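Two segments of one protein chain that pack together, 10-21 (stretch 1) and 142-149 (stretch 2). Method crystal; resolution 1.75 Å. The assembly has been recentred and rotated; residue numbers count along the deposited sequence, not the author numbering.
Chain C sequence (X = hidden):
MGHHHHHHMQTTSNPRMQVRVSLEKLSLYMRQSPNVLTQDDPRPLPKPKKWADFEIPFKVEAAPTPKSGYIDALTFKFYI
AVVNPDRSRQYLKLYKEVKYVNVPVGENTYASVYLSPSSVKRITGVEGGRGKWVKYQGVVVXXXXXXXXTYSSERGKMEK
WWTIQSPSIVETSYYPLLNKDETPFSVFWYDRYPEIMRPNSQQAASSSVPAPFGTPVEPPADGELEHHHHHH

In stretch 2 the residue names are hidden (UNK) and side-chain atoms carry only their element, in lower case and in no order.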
# COMPACT_ATOMS: atom_id res chain seq x y z
N GLN C 10 15.98 -1.79 -17.67
CA GLN C 10 17.02 -1.11 -18.43
C GLN C 10 16.72 0.38 -18.51
O GLN C 10 15.56 0.81 -18.51
CB GLN C 10 17.15 -1.73 -19.83
CG GLN C 10 16.83 -0.78 -20.99
CD GLN C 10 15.79 -1.35 -21.93
OE1 GLN C 10 15.43 -2.53 -21.86
NE2 GLN C 10 15.28 -0.51 -22.83
N THR C 11 17.79 1.18 -18.57
CA THR C 11 17.64 2.62 -18.64
C THR C 11 16.90 3.03 -19.92
O THR C 11 17.13 2.48 -21.00
CB THR C 11 19.03 3.30 -18.58
OG1 THR C 11 18.90 4.71 -18.79
CG2 THR C 11 19.99 2.69 -19.61
N THR C 12 15.95 3.96 -19.77
CA THR C 12 15.29 4.60 -20.90
C THR C 12 16.13 5.71 -21.51
O THR C 12 15.69 6.38 -22.46
CB THR C 12 13.93 5.19 -20.49
OG1 THR C 12 14.14 6.24 -19.52
CG2 THR C 12 13.06 4.13 -19.89
N SER C 13 17.31 5.94 -20.98
CA SER C 13 18.13 7.08 -21.31
C SER C 13 19.47 6.59 -21.87
O SER C 13 19.65 5.41 -22.14
CB SER C 13 18.31 7.95 -20.07
OG SER C 13 18.34 7.16 -18.90
N ASN C 14 20.39 7.52 -22.04
CA ASN C 14 21.74 7.19 -22.47
C ASN C 14 22.35 6.19 -21.50
O ASN C 14 22.52 6.52 -20.31
CB ASN C 14 22.57 8.48 -22.53
CG ASN C 14 23.93 8.27 -23.15
OD1 ASN C 14 24.52 7.19 -23.05
ND2 ASN C 14 24.45 9.31 -23.79
N PRO C 15 22.69 4.97 -21.94
CA PRO C 15 23.26 3.99 -21.00
C PRO C 15 24.69 4.31 -20.59
O PRO C 15 25.18 3.73 -19.61
CB PRO C 15 23.19 2.67 -21.79
CG PRO C 15 23.26 3.11 -23.21
CD PRO C 15 22.51 4.41 -23.28
N ARG C 16 25.37 5.19 -21.32
CA ARG C 16 26.69 5.65 -20.91
C ARG C 16 26.63 6.81 -19.92
O ARG C 16 27.67 7.17 -19.36
CB ARG C 16 27.50 6.07 -22.15
CG ARG C 16 27.70 4.97 -23.20
CD ARG C 16 28.98 4.17 -22.97
NE ARG C 16 28.84 3.20 -21.89
CZ ARG C 16 29.83 2.44 -21.42
NH1 ARG C 16 31.05 2.54 -21.95
NH2 ARG C 16 29.61 1.59 -20.43
N MET C 17 25.46 7.39 -19.68
CA MET C 17 25.37 8.50 -18.73
C MET C 17 25.80 8.05 -17.34
O MET C 17 25.47 6.95 -16.89
CB MET C 17 23.94 9.07 -18.70
CG MET C 17 23.75 10.22 -17.70
SD MET C 17 22.01 10.78 -17.64
CE MET C 17 21.21 9.21 -17.32
N GLN C 18 26.57 8.90 -16.67
CA GLN C 18 26.97 8.66 -15.30
C GLN C 18 26.39 9.76 -14.43
O GLN C 18 26.07 10.85 -14.90
CB GLN C 18 28.50 8.61 -15.15
CG GLN C 18 29.15 7.62 -16.10
CD GLN C 18 30.65 7.54 -15.90
OE1 GLN C 18 31.14 7.03 -14.90
NE2 GLN C 18 31.39 8.07 -16.85
N VAL C 19 26.27 9.46 -13.15
CA VAL C 19 25.52 10.29 -12.21
C VAL C 19 26.37 10.49 -10.97
O VAL C 19 27.05 9.56 -10.50
CB VAL C 19 24.17 9.60 -11.88
CG1 VAL C 19 23.55 10.17 -10.65
CG2 VAL C 19 23.23 9.70 -13.08
N ARG C 20 26.34 11.71 -10.43
CA ARG C 20 26.96 12.03 -9.16
C ARG C 20 25.93 12.63 -8.21
O ARG C 20 25.13 13.49 -8.61
CB ARG C 20 28.12 13.01 -9.33
CG ARG C 20 29.28 12.39 -10.11
CD ARG C 20 29.92 11.26 -9.31
NE ARG C 20 31.00 10.59 -10.04
CZ ARG C 20 30.85 9.48 -10.76
NH1 ARG C 20 29.67 8.88 -10.87
NH2 ARG C 20 31.90 8.96 -11.37
N VAL C 21 25.96 12.18 -6.97
CA VAL C 21 24.99 12.57 -5.95
C VAL C 21 25.74 13.25 -4.82
O VAL C 21 26.66 12.67 -4.23
CB VAL C 21 24.19 11.37 -5.44
CG1 VAL C 21 23.25 11.79 -4.34
CG2 VAL C 21 23.41 10.74 -6.59
N UNK C 142 22.85 4.23 -4.84
CA UNK C 142 23.28 3.52 -6.04
C UNK C 142 22.55 4.05 -7.27
O UNK C 142 21.36 4.42 -7.20
c UNK C 142 23.04 2.01 -5.90
o UNK C 142 22.82 -0.68 -5.44
c UNK C 142 23.63 -0.13 -4.67
c UNK C 142 23.86 1.37 -4.81
o UNK C 142 24.25 -0.76 -3.79
N UNK C 143 23.27 4.11 -8.38
CA UNK C 143 22.68 4.39 -9.69
C UNK C 143 23.06 3.24 -10.61
O UNK C 143 24.24 2.92 -10.77
c UNK C 143 23.46 5.78 -12.78
o UNK C 143 21.08 6.38 -15.50
c UNK C 143 22.64 5.92 -11.67
c UNK C 143 21.29 6.20 -11.88
c UNK C 143 22.96 5.93 -14.06
c UNK C 143 20.79 6.36 -13.14
c UNK C 143 21.62 6.22 -14.24
c UNK C 143 23.17 5.72 -10.27
N UNK C 144 22.04 2.62 -11.22
CA UNK C 144 22.25 1.44 -12.07
C UNK C 144 23.12 0.39 -11.37
O UNK C 144 24.03 -0.19 -11.97
o UNK C 144 20.59 2.03 -14.25
c UNK C 144 22.84 1.82 -13.42
c UNK C 144 21.78 2.33 -14.39
n UNK C 144 22.22 3.10 -15.39
N UNK C 145 22.85 0.15 -10.09
CA UNK C 145 23.54 -0.91 -9.38
C UNK C 145 24.95 -0.60 -8.94
O UNK C 145 25.64 -1.50 -8.46
N UNK C 146 25.41 0.64 -9.09
CA UNK C 146 26.74 1.06 -8.67
C UNK C 146 26.63 2.14 -7.60
O UNK C 146 25.90 3.12 -7.77
c UNK C 146 29.43 3.20 -10.50
c UNK C 146 30.78 3.74 -10.03
c UNK C 146 27.54 1.61 -9.86
c UNK C 146 28.84 2.27 -9.43
n UNK C 146 31.38 4.70 -11.00
N UNK C 147 27.40 1.99 -6.52
CA UNK C 147 27.43 2.99 -5.47
C UNK C 147 28.03 4.28 -6.02
O UNK C 147 29.14 4.28 -6.58
c UNK C 147 27.56 1.26 -3.65
c UNK C 147 28.44 3.60 -3.24
c UNK C 147 28.38 0.63 -2.52
c UNK C 147 28.24 2.48 -4.27
N UNK C 148 27.30 5.38 -5.87
CA UNK C 148 27.81 6.68 -6.27
C UNK C 148 27.98 7.65 -5.10
O UNK C 148 28.73 8.63 -5.23
c UNK C 148 26.93 7.32 -7.37
c UNK C 148 25.50 7.52 -6.88
c UNK C 148 26.96 6.45 -8.63
N UNK C 149 27.37 7.41 -3.95
CA UNK C 149 27.56 8.33 -2.83
C UNK C 149 27.30 7.59 -1.53
O UNK C 149 26.51 6.64 -1.49
c UNK C 149 26.65 9.57 -2.94
O HOH W 1 18.36 7.50 -16.31
O HOH W 2 22.81 5.62 -17.45
O HOH W 3 29.90 6.29 -12.45
O HOH W 4 28.49 11.03 -6.50

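Position 142 carries three side-chain carbons in a row, the third bearing two oxygens. Its CA-to-CB bond points away from stretch 1 and it touches nothing there. A carboxylate on a two-carbon spacer makes it glutamate, E142.

Position 143 has one carbon, then a ring of six carbons bearing one oxygen. CG2 of V19 lies over one face of that ring, 3.8 Å from its centroid and nearly on the normal, a CH-pi contact. The oxygen reaches 3.4 Å from CE of M17. A hydroxylated six-carbon ring is tyrosine, Y143.

Position 144 has two carbons, the second carrying one oxygen and one nitrogen. Its CA-to-CB bond points toward stretch 1, but the side chain does not come within contact distance. Its phi of 49° is positive, as a type I' turn requires here. The short amide makes it asparagine, N144.

Position 145 has no side-chain atoms and nothing to touch stretch 1 with, and its phi of 77° suits what that absence implies: glycine, G145. It completes the central pair of the turn from Y143 to position 146, which is closed by backbone hydrogen bonds in both directions between the two end residues.

Position 146 extends four carbons in a row to a terminal nitrogen, with every chi near t. That nitrogen stands 4.3 Å from NH2 of R20, two like charges close together. This is lysine, K146. Water 3 accepts from K146 NZ and R20 NH1 and donates to OE1 of Q18, giving the pair a shared polar partner.

Position 147 has four carbons, forked at the first, with one arm two carbons long, and is out of reach of stretch 1. It is isoleucine, I147.

Position 148 is one carbon carrying two more. Its CA-to-CB bond points toward stretch 1; one outer carbon lies 3.6 Å from O of V19, and the other lies 3.8 Å from CG2 of V21. This is valine, V148.

Position 149 has a single side-chain carbon. This CB sits 3.9 Å from CB of V21 and 3.4 Å from O of V21, so the small side chain packs directly against the strand. It is alanine, A149.

The contact works without a direct hydrogen bond between the stretches. Apolar packing of V19 on Y143 and of V21 on V148 and A149 supplies the fit, while water carries the polar links. Water 2 accepts from Y143 OH and donates to O of N14 and O of M17; water 1 joins Y143 OH to OG of S13; water 4 accepts from N of V21 and donates to O of V148, bridging the two strands.

Stretch 2 (142-149) EYNGKIVA
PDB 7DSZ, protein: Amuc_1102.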